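Local coordinates for thioredoxin-like protein (Klebsiella pneumoniae subsp. pneumoniae MGH 78578, PDB 3TY1) that probably binds carbohydrate and may act as an aldose 1-epimerase-like enzyme, though its substrate is not established, at residues A[249-263]-A[297-311]. Numbering follows the deposited sequence.
Sequences YQGPTKDFDEMVFNI and VLTLWKNTDTVKQGY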
ATOM      1  N   TYR A 249     -38.597   8.704   1.972  1.00 36.30           N
ATOM      2  CA  TYR A 249     -37.735   7.566   2.301  1.00 35.71           C
ATOM      3  C   TYR A 249     -38.509   6.457   3.011  1.00 36.74           C
ATOM      4  O   TYR A 249     -39.404   6.721   3.828  1.00 39.44           O
ATOM      5  CB  TYR A 249     -36.554   8.011   3.196  1.00 33.50           C
ATOM      6  CG  TYR A 249     -35.558   8.943   2.548  1.00 33.99           C
ATOM      7  CD1 TYR A 249     -34.482   8.451   1.802  1.00 30.20           C
ATOM      8  CD2 TYR A 249     -35.658  10.316   2.706  1.00 34.00           C
ATOM      9  CE1 TYR A 249     -33.577   9.296   1.203  1.00 32.21           C
ATOM     10  CE2 TYR A 249     -34.703  11.185   2.147  1.00 35.34           C
ATOM     11  CZ  TYR A 249     -33.672  10.669   1.392  1.00 33.26           C
ATOM     12  OH  TYR A 249     -32.745  11.513   0.833  1.00 32.94           O
ATOM     13  N   GLN A 250     -38.138   5.215   2.701  1.00 41.42           N
ATOM     14  CA  GLN A 250     -38.595   4.033   3.420  1.00 40.00           C
ATOM     15  C   GLN A 250     -37.760   3.862   4.704  1.00 36.66           C
ATOM     16  O   GLN A 250     -36.704   4.469   4.866  1.00 36.21           O
ATOM     17  CB  GLN A 250     -38.402   2.775   2.560  1.00 43.20           C
ATOM     18  CG  GLN A 250     -39.222   2.747   1.260  1.00 50.32           C
ATOM     19  CD  GLN A 250     -38.969   1.496   0.404  1.00 53.31           C
ATOM     20  OE1 GLN A 250     -38.512   0.459   0.887  1.00 65.13           O
ATOM     21  NE2 GLN A 250     -39.270   1.600  -0.869  1.00 62.23           N
ATOM     22  N   GLY A 251     -38.262   3.009   5.600  1.00 38.88           N
ATOM     23  CA  GLY A 251     -37.533   2.580   6.785  1.00 39.68           C
ATOM     24  C   GLY A 251     -36.451   1.599   6.307  1.00 38.55           C
ATOM     25  O   GLY A 251     -36.383   1.286   5.103  1.00 37.61           O
ATOM     26  N   PRO A 252     -35.614   1.097   7.240  1.00 37.62           N
ATOM     27  CA  PRO A 252     -34.567   0.123   6.874  1.00 37.17           C
ATOM     28  C   PRO A 252     -35.173  -1.126   6.249  1.00 40.44           C
ATOM     29  O   PRO A 252     -36.017  -1.755   6.865  1.00 42.37           O
ATOM     30  CB  PRO A 252     -33.900  -0.191   8.211  1.00 37.37           C
ATOM     31  CG  PRO A 252     -34.181   1.022   9.071  1.00 37.70           C
ATOM     32  CD  PRO A 252     -35.525   1.500   8.661  1.00 34.71           C
ATOM     33  N   THR A 253     -34.813  -1.413   5.000  1.00 40.57           N
ATOM     34  CA  THR A 253     -35.480  -2.446   4.219  1.00 41.67           C
ATOM     35  C   THR A 253     -34.509  -3.514   3.727  1.00 39.67           C
ATOM     36  O   THR A 253     -33.587  -3.229   2.990  1.00 37.43           O
ATOM     37  CB  THR A 253     -36.210  -1.804   3.026  1.00 41.34           C
ATOM     38  OG1 THR A 253     -37.010  -0.718   3.498  1.00 44.96           O
ATOM     39  CG2 THR A 253     -37.082  -2.818   2.284  1.00 37.76           C
ATOM     40  N   LYS A 254     -34.723  -4.756   4.145  1.00 41.88           N
ATOM     41  CA  LYS A 254     -33.850  -5.860   3.721  1.00 41.11           C
ATOM     42  C   LYS A 254     -33.978  -6.026   2.198  1.00 39.07           C
ATOM     43  O   LYS A 254     -35.069  -5.884   1.670  1.00 40.66           O
ATOM     44  CB  LYS A 254     -34.283  -7.147   4.444  1.00 46.33           C
ATOM     45  CG  LYS A 254     -33.493  -8.407   4.105  1.00 56.31           C
ATOM     46  CD  LYS A 254     -33.930  -9.570   5.020  1.00 70.90           C
ATOM     47  CE  LYS A 254     -33.159 -10.853   4.716  1.00 76.54           C
ATOM     48  NZ  LYS A 254     -31.705 -10.721   5.073  1.00 80.49           N
ATOM     49  N   ASP A 255     -32.876  -6.318   1.515  1.00 37.74           N
ATOM     50  CA  ASP A 255     -32.831  -6.558   0.057  1.00 41.60           C
ATOM     51  C   ASP A 255     -33.088  -5.351  -0.822  1.00 43.48           C
ATOM     52  O   ASP A 255     -33.316  -5.497  -2.033  1.00 44.78           O
ATOM     53  CB  ASP A 255     -33.783  -7.702  -0.371  1.00 43.45           C
ATOM     54  CG  ASP A 255     -33.453  -9.019   0.326  1.00 46.52           C
ATOM     55  OD1 ASP A 255     -32.254  -9.357   0.438  1.00 45.26           O
ATOM     56  OD2 ASP A 255     -34.398  -9.706   0.747  1.00 56.74           O
ATOM     57  N   PHE A 256     -33.006  -4.163  -0.249  1.00 40.28           N
ATOM     58  CA  PHE A 256     -33.296  -2.959  -1.005  1.00 40.72           C
ATOM     59  C   PHE A 256     -32.085  -2.561  -1.837  1.00 41.08           C
ATOM     60  O   PHE A 256     -32.223  -2.128  -2.983  1.00 38.50           O
ATOM     61  CB  PHE A 256     -33.632  -1.841  -0.035  1.00 40.49           C
ATOM     62  CG  PHE A 256     -34.041  -0.565  -0.709  1.00 39.83           C
ATOM     63  CD1 PHE A 256     -35.353  -0.377  -1.106  1.00 46.94           C
ATOM     64  CD2 PHE A 256     -33.111   0.430  -0.955  1.00 43.12           C
ATOM     65  CE1 PHE A 256     -35.742   0.785  -1.742  1.00 48.04           C
ATOM     66  CE2 PHE A 256     -33.486   1.600  -1.586  1.00 40.64           C
ATOM     67  CZ  PHE A 256     -34.813   1.787  -1.968  1.00 48.06           C
ATOM     68  N   ASP A 257     -30.901  -2.696  -1.220  1.00 38.89           N
ATOM     69  CA  ASP A 257     -29.639  -2.228  -1.770  1.00 38.76           C
ATOM     70  C   ASP A 257     -29.647  -0.698  -1.881  1.00 37.88           C
ATOM     71  O   ASP A 257     -29.396  -0.016  -0.901  1.00 38.10           O
ATOM     72  CB  ASP A 257     -29.255  -2.891  -3.112  1.00 41.18           C
ATOM     73  CG  ASP A 257     -27.821  -2.492  -3.568  1.00 38.94           C
ATOM     74  OD1 ASP A 257     -26.898  -2.436  -2.720  1.00 42.70           O
ATOM     75  OD2 ASP A 257     -27.601  -2.247  -4.752  1.00 51.71           O
ATOM     76  N   GLU A 258     -29.944  -0.162  -3.058  1.00 39.61           N
ATOM     77  CA  GLU A 258     -30.008   1.280  -3.256  1.00 37.64           C
ATOM     78  C   GLU A 258     -30.822   1.656  -4.476  1.00 38.21           C
ATOM     79  O   GLU A 258     -30.995   0.850  -5.418  1.00 39.00           O
ATOM     80  CB  GLU A 258     -28.592   1.862  -3.422  1.00 37.92           C
ATOM     81  CG  GLU A 258     -27.857   1.393  -4.670  1.00 37.34           C
ATOM     82  CD  GLU A 258     -26.449   1.919  -4.785  1.00 44.93           C
ATOM     83  OE1 GLU A 258     -25.717   1.911  -3.768  1.00 39.09           O
ATOM     84  OE2 GLU A 258     -26.054   2.295  -5.911  1.00 43.10           O
HETATM   85  N   MSE A 259     -31.322   2.888  -4.456  1.00 33.35           N
HETATM   86  CA  MSE A 259     -31.902   3.489  -5.676  1.00 38.25           C
HETATM   87  C   MSE A 259     -31.275   4.876  -5.785  1.00 35.43           C
HETATM   88  O   MSE A 259     -31.201   5.623  -4.796  1.00 33.81           O
HETATM   89  CB  MSE A 259     -33.433   3.526  -5.635  1.00 33.51           C
HETATM   90  CG  MSE A 259     -34.036   2.180  -5.752  1.00 41.62           C
HETATM   91 SE   MSE A 259     -35.953   2.248  -5.812  0.75 40.08          SE
HETATM   92  CE  MSE A 259     -36.252   0.326  -5.980  1.00 44.09           C
ATOM     93  N   VAL A 260     -30.733   5.165  -6.957  1.00 35.40           N
ATOM     94  CA  VAL A 260     -30.075   6.430  -7.201  1.00 35.54           C
ATOM     95  C   VAL A 260     -30.863   7.185  -8.255  1.00 37.29           C
ATOM     96  O   VAL A 260     -31.408   6.546  -9.146  1.00 37.72           O
ATOM     97  CB  VAL A 260     -28.633   6.206  -7.654  1.00 34.73           C
ATOM     98  CG1 VAL A 260     -27.989   7.535  -8.031  1.00 33.13           C
ATOM     99  CG2 VAL A 260     -27.857   5.531  -6.501  1.00 36.49           C
ATOM    100  N   PHE A 261     -30.931   8.525  -8.108  1.00 35.94           N
ATOM    101  CA  PHE A 261     -31.642   9.399  -9.036  1.00 38.98           C
ATOM    102  C   PHE A 261     -30.745  10.547  -9.436  1.00 40.08           C
ATOM    103  O   PHE A 261     -29.984  11.124  -8.596  1.00 38.61           O
ATOM    104  CB  PHE A 261     -32.955   9.897  -8.423  1.00 40.55           C
ATOM    105  CG  PHE A 261     -33.887   8.773  -8.045  1.00 41.70           C
ATOM    106  CD1 PHE A 261     -34.740   8.216  -8.994  1.00 42.05           C
ATOM    107  CD2 PHE A 261     -33.864   8.229  -6.770  1.00 40.08           C
ATOM    108  CE1 PHE A 261     -35.569   7.139  -8.663  1.00 41.73           C
ATOM    109  CE2 PHE A 261     -34.695   7.164  -6.431  1.00 38.41           C
ATOM    110  CZ  PHE A 261     -35.557   6.634  -7.378  1.00 45.59           C
ATOM    111  N   ASN A 262     -30.805  10.851 -10.724  1.00 38.69           N
ATOM    112  CA  ASN A 262     -30.053  11.941 -11.301  1.00 39.73           C
ATOM    113  C   ASN A 262     -30.936  13.151 -11.444  1.00 41.10           C
ATOM    114  O   ASN A 262     -31.948  13.072 -12.133  1.00 43.33           O
ATOM    115  CB  ASN A 262     -29.517  11.523 -12.646  1.00 39.35           C
ATOM    116  CG  ASN A 262     -28.521  10.395 -12.549  1.00 41.33           C
ATOM    117  OD1 ASN A 262     -27.676  10.362 -11.642  1.00 35.74           O
ATOM    118  ND2 ASN A 262     -28.583   9.476 -13.519  1.00 38.58           N
ATOM    119  N   ILE A 263     -30.510  14.264 -10.858  1.00 39.35           N
ATOM    120  CA  ILE A 263     -31.293  15.491 -10.766  1.00 39.59           C
ATOM    121  C   ILE A 263     -30.638  16.669 -11.480  1.00 43.69           C
ATOM    122  O   ILE A 263     -29.413  16.814 -11.461  1.00 43.88           O
ATOM    123  CB  ILE A 263     -31.515  15.893  -9.286  1.00 39.47           C
ATOM    124  CG1 ILE A 263     -32.464  14.890  -8.604  1.00 37.19           C
ATOM    125  CG2 ILE A 263     -32.056  17.385  -9.184  1.00 41.19           C
ATOM    126  CD1 ILE A 263     -32.424  14.848  -7.065  1.00 35.96           C
ATOM    127  N   VAL A 297     -24.968  19.628 -11.282  1.00 38.58           N
ATOM    128  CA  VAL A 297     -25.846  18.473 -11.173  1.00 38.54           C
ATOM    129  C   VAL A 297     -25.927  17.969  -9.755  1.00 37.41           C
ATOM    130  O   VAL A 297     -25.133  18.373  -8.907  1.00 35.75           O
ATOM    131  CB  VAL A 297     -25.453  17.333 -12.153  1.00 39.09           C
ATOM    132  CG1 VAL A 297     -25.596  17.868 -13.618  1.00 34.43           C
ATOM    133  CG2 VAL A 297     -24.069  16.759 -11.865  1.00 41.36           C
ATOM    134  N   LEU A 298     -26.936  17.141  -9.510  1.00 37.36           N
ATOM    135  CA  LEU A 298     -27.193  16.595  -8.180  1.00 36.67           C
ATOM    136  C   LEU A 298     -27.565  15.122  -8.265  1.00 35.84           C
ATOM    137  O   LEU A 298     -28.366  14.726  -9.104  1.00 37.94           O
ATOM    138  CB  LEU A 298     -28.310  17.397  -7.510  1.00 37.62           C
ATOM    139  CG  LEU A 298     -28.742  17.041  -6.082  1.00 38.39           C
ATOM    140  CD1 LEU A 298     -27.604  17.280  -5.136  1.00 30.28           C
ATOM    141  CD2 LEU A 298     -29.926  17.952  -5.702  1.00 36.34           C
ATOM    142  N   THR A 299     -26.979  14.318  -7.390  1.00 32.71           N
ATOM    143  CA  THR A 299     -27.306  12.893  -7.282  1.00 35.02           C
ATOM    144  C   THR A 299     -27.925  12.644  -5.926  1.00 35.85           C
ATOM    145  O   THR A 299     -27.435  13.162  -4.900  1.00 32.92           O
ATOM    146  CB  THR A 299     -26.028  12.017  -7.444  1.00 34.43           C
ATOM    147  OG1 THR A 299     -25.471  12.225  -8.740  1.00 39.78           O
ATOM    148  CG2 THR A 299     -26.324  10.506  -7.229  1.00 35.53           C
ATOM    149  N   LEU A 300     -28.997  11.860  -5.927  1.00 34.74           N
ATOM    150  CA  LEU A 300     -29.696  11.446  -4.720  1.00 34.45           C
ATOM    151  C   LEU A 300     -29.455   9.940  -4.605  1.00 34.50           C
ATOM    152  O   LEU A 300     -29.860   9.177  -5.478  1.00 33.01           O
ATOM    153  CB  LEU A 300     -31.194  11.739  -4.879  1.00 34.00           C
ATOM    154  CG  LEU A 300     -32.133  11.273  -3.752  1.00 39.27           C
ATOM    155  CD1 LEU A 300     -31.761  11.882  -2.376  1.00 32.66           C
ATOM    156  CD2 LEU A 300     -33.596  11.551  -4.102  1.00 32.58           C
ATOM    157  N   TRP A 301     -28.787   9.521  -3.531  1.00 32.13           N
ATOM    158  CA  TRP A 301     -28.458   8.132  -3.283  1.00 32.99           C
ATOM    159  C   TRP A 301     -29.362   7.710  -2.130  1.00 31.26           C
ATOM    160  O   TRP A 301     -29.233   8.249  -1.052  1.00 30.84           O
ATOM    161  CB  TRP A 301     -26.944   8.015  -2.919  1.00 28.97           C
ATOM    162  CG  TRP A 301     -26.485   6.695  -2.446  1.00 32.57           C
ATOM    163  CD1 TRP A 301     -26.754   5.480  -3.011  1.00 32.39           C
ATOM    164  CD2 TRP A 301     -25.650   6.434  -1.306  1.00 28.05           C
ATOM    165  NE1 TRP A 301     -26.142   4.481  -2.287  1.00 30.98           N
ATOM    166  CE2 TRP A 301     -25.433   5.039  -1.260  1.00 32.95           C
ATOM    167  CE3 TRP A 301     -25.025   7.250  -0.346  1.00 32.32           C
ATOM    168  CZ2 TRP A 301     -24.675   4.428  -0.240  1.00 29.69           C
ATOM    169  CZ3 TRP A 301     -24.225   6.652   0.635  1.00 27.06           C
ATOM    170  CH2 TRP A 301     -24.069   5.244   0.673  1.00 26.30           C
ATOM    171  N   LYS A 302     -30.313   6.811  -2.393  1.00 31.83           N
ATOM    172  CA  LYS A 302     -31.254   6.341  -1.374  1.00 31.44           C
ATOM    173  C   LYS A 302     -30.831   4.919  -1.028  1.00 32.47           C
ATOM    174  O   LYS A 302     -31.186   3.977  -1.712  1.00 34.88           O
ATOM    175  CB  LYS A 302     -32.693   6.359  -1.871  1.00 32.91           C
ATOM    176  CG  LYS A 302     -33.115   7.728  -2.397  1.00 33.43           C
ATOM    177  CD  LYS A 302     -34.609   7.744  -2.820  1.00 40.72           C
ATOM    178  CE  LYS A 302     -35.547   7.992  -1.663  1.00 37.12           C
ATOM    179  NZ  LYS A 302     -36.933   8.374  -2.150  1.00 40.38           N
ATOM    180  N   ASN A 303     -30.071   4.789   0.042  1.00 31.61           N
ATOM    181  CA  ASN A 303     -29.516   3.492   0.453  1.00 30.71           C
ATOM    182  C   ASN A 303     -30.247   3.062   1.714  1.00 31.89           C
ATOM    183  O   ASN A 303     -29.645   2.970   2.793  1.00 30.40           O
ATOM    184  CB  ASN A 303     -27.990   3.618   0.628  1.00 30.55           C
ATOM    185  CG  ASN A 303     -27.270   2.264   0.592  1.00 33.48           C
ATOM    186  OD1 ASN A 303     -26.719   1.892  -0.423  1.00 34.97           O
ATOM    187  ND2 ASN A 303     -27.319   1.512   1.695  1.00 29.46           N
ATOM    188  N   THR A 304     -31.549   2.793   1.561  1.00 30.95           N
ATOM    189  CA  THR A 304     -32.413   2.481   2.702  1.00 33.83           C
ATOM    190  C   THR A 304     -32.482   0.973   2.956  1.00 33.87           C
ATOM    191  O   THR A 304     -33.560   0.388   3.069  1.00 35.01           O
ATOM    192  CB  THR A 304     -33.787   3.129   2.549  1.00 36.06           C
ATOM    193  OG1 THR A 304     -34.317   2.778   1.264  1.00 32.57           O
ATOM    194  CG2 THR A 304     -33.630   4.651   2.671  1.00 33.83           C
ATOM    195  N   ASP A 305     -31.301   0.360   3.107  1.00 32.88           N
ATOM    196  CA  ASP A 305     -31.185  -1.064   3.389  1.00 32.19           C
ATOM    197  C   ASP A 305     -31.209  -1.229   4.940  1.00 35.51           C
ATOM    198  O   ASP A 305     -31.685  -0.334   5.666  1.00 34.11           O
ATOM    199  CB  ASP A 305     -29.911  -1.649   2.705  1.00 31.59           C
ATOM    200  CG  ASP A 305     -30.020  -3.163   2.412  1.00 34.94           C
ATOM    201  OD1 ASP A 305     -29.836  -3.944   3.337  1.00 34.26           O
ATOM    202  OD2 ASP A 305     -30.314  -3.576   1.270  1.00 35.65           O
ATOM    203  N   THR A 306     -30.699  -2.344   5.466  1.00 32.08           N
ATOM    204  CA  THR A 306     -30.767  -2.590   6.897  1.00 31.25           C
ATOM    205  C   THR A 306     -29.770  -1.652   7.588  1.00 28.95           C
ATOM    206  O   THR A 306     -28.814  -1.114   6.965  1.00 30.44           O
ATOM    207  CB  THR A 306     -30.443  -4.072   7.288  1.00 32.84           C
ATOM    208  OG1 THR A 306     -29.022  -4.266   7.251  1.00 35.16           O
ATOM    209  CG2 THR A 306     -31.148  -5.106   6.399  1.00 28.80           C
ATOM    210  N   VAL A 307     -29.960  -1.449   8.891  1.00 32.71           N
ATOM    211  CA  VAL A 307     -29.080  -0.564   9.629  1.00 30.63           C
ATOM    212  C   VAL A 307     -27.632  -1.079   9.615  1.00 31.38           C
ATOM    213  O   VAL A 307     -26.699  -0.310   9.426  1.00 28.95           O
ATOM    214  CB  VAL A 307     -29.587  -0.244  11.056  1.00 33.76           C
ATOM    215  CG1 VAL A 307     -28.561   0.618  11.782  1.00 36.25           C
ATOM    216  CG2 VAL A 307     -30.983   0.528  11.030  1.00 34.04           C
ATOM    217  N   LYS A 308     -27.440  -2.385   9.709  1.00 32.12           N
ATOM    218  CA  LYS A 308     -26.066  -2.927   9.639  1.00 34.97           C
ATOM    219  C   LYS A 308     -25.483  -2.855   8.234  1.00 33.09           C
ATOM    220  O   LYS A 308     -24.286  -2.548   8.070  1.00 32.75           O
ATOM    221  CB  LYS A 308     -25.982  -4.358  10.206  1.00 36.13           C
ATOM    222  CG  LYS A 308     -26.178  -4.392  11.721  1.00 39.75           C
ATOM    223  CD  LYS A 308     -26.005  -5.782  12.346  1.00 54.03           C
ATOM    224  CE  LYS A 308     -26.385  -5.722  13.853  1.00 61.25           C
ATOM    225  NZ  LYS A 308     -26.750  -7.036  14.480  1.00 58.75           N
ATOM    226  N   GLN A 309     -26.302  -3.120   7.223  1.00 29.72           N
ATOM    227  CA  GLN A 309     -25.819  -3.051   5.840  1.00 29.91           C
ATOM    228  C   GLN A 309     -25.488  -1.629   5.427  1.00 31.82           C
ATOM    229  O   GLN A 309     -24.539  -1.409   4.706  1.00 34.00           O
ATOM    230  CB  GLN A 309     -26.820  -3.630   4.869  1.00 30.83           C
ATOM    231  CG  GLN A 309     -26.358  -3.697   3.408  1.00 31.71           C
ATOM    232  CD  GLN A 309     -25.377  -4.860   3.115  1.00 34.13           C
ATOM    233  OE1 GLN A 309     -24.940  -5.568   4.020  1.00 32.60           O
ATOM    234  NE2 GLN A 309     -25.033  -5.026   1.842  1.00 31.88           N
ATOM    235  N   GLY A 310     -26.299  -0.668   5.884  1.00 32.74           N
ATOM    236  CA  GLY A 310     -26.160   0.746   5.514  1.00 31.33           C
ATOM    237  C   GLY A 310     -27.539   1.343   5.326  1.00 31.44           C
ATOM    238  O   GLY A 310     -28.275   0.944   4.422  1.00 34.30           O
ATOM    239  N   TYR A 311     -27.936   2.184   6.282  1.00 29.94           N
ATOM    240  CA  TYR A 311     -29.208   2.931   6.201  1.00 29.55           C
ATOM    241  C   TYR A 311     -28.783   4.394   6.132  1.00 25.26           C
ATOM    242  O   TYR A 311     -28.458   5.018   7.143  1.00 27.06           O
ATOM    243  CB  TYR A 311     -30.105   2.631   7.396  1.00 29.97           C
ATOM    244  CG  TYR A 311     -31.478   3.291   7.285  1.00 32.65           C
ATOM    245  CD1 TYR A 311     -32.357   2.923   6.271  1.00 28.31           C
ATOM    246  CD2 TYR A 311     -31.852   4.310   8.149  1.00 28.86           C
ATOM    247  CE1 TYR A 311     -33.627   3.516   6.151  1.00 33.18           C
ATOM    248  CE2 TYR A 311     -33.140   4.928   8.054  1.00 33.41           C
ATOM    249  CZ  TYR A 311     -34.010   4.537   7.032  1.00 31.17           C
ATOM    250  OH  TYR A 311     -35.241   5.126   6.880  1.00 34.65           O
TER
HETATM  251  O   HOH W   1     -36.149   4.903   0.337  1.00 33.10           O
HETATM  252  O   HOH W   2     -26.824  -3.791  -0.111  1.00 36.81           O
HETATM  253  O   HOH W   3     -26.881  -1.177   0.607  1.00 44.05           O
HETATM  254  O   HOH W   4     -25.427   9.787 -10.117  1.00 34.56           O
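K302 lays its aliphatic chain across the Y249 ring, CE 3.7 Å from CD1, and its NZ sits over the ring face in a cation-pi contact, 4.9 Å from the centroid. The bend at chi3 (84°) turns the chain there, and NZ also hydrogen-bonds the backbone O of W246 and of T248. The setting is an antiparallel strand pair, 259-263 with 297-304, in the β-supersandwich of the mutarotase-like fold. Ladder bonds run from M259–K302 to I263–L298; F261, L300 and I263 pack on the K302 face, V260 and W301 on the other. There W301 donates its NE1-H to E258 OE1 (3.0 Å) from above the carboxylate plane, while the same oxygen takes a salt bridge from K171 of the second subunit. The loop 249-258, leading into strand 259-263, folds over T304, at the other strand's end, and D305. The F256 ring lies with one face on T304 OG1, and D305 OD2 takes the backbone N-H of D257 on its anti lone pair; D305 OD1 and D255 N both hydrogen-bond Y202 OH of the second subunit, placing this end at the subunit interface. P252 CG stands 3.8 Å from the Y311 ring centroid, over the face, while Y311 OH donates to Q250 O in the carbonyl plane at 2.6 Å.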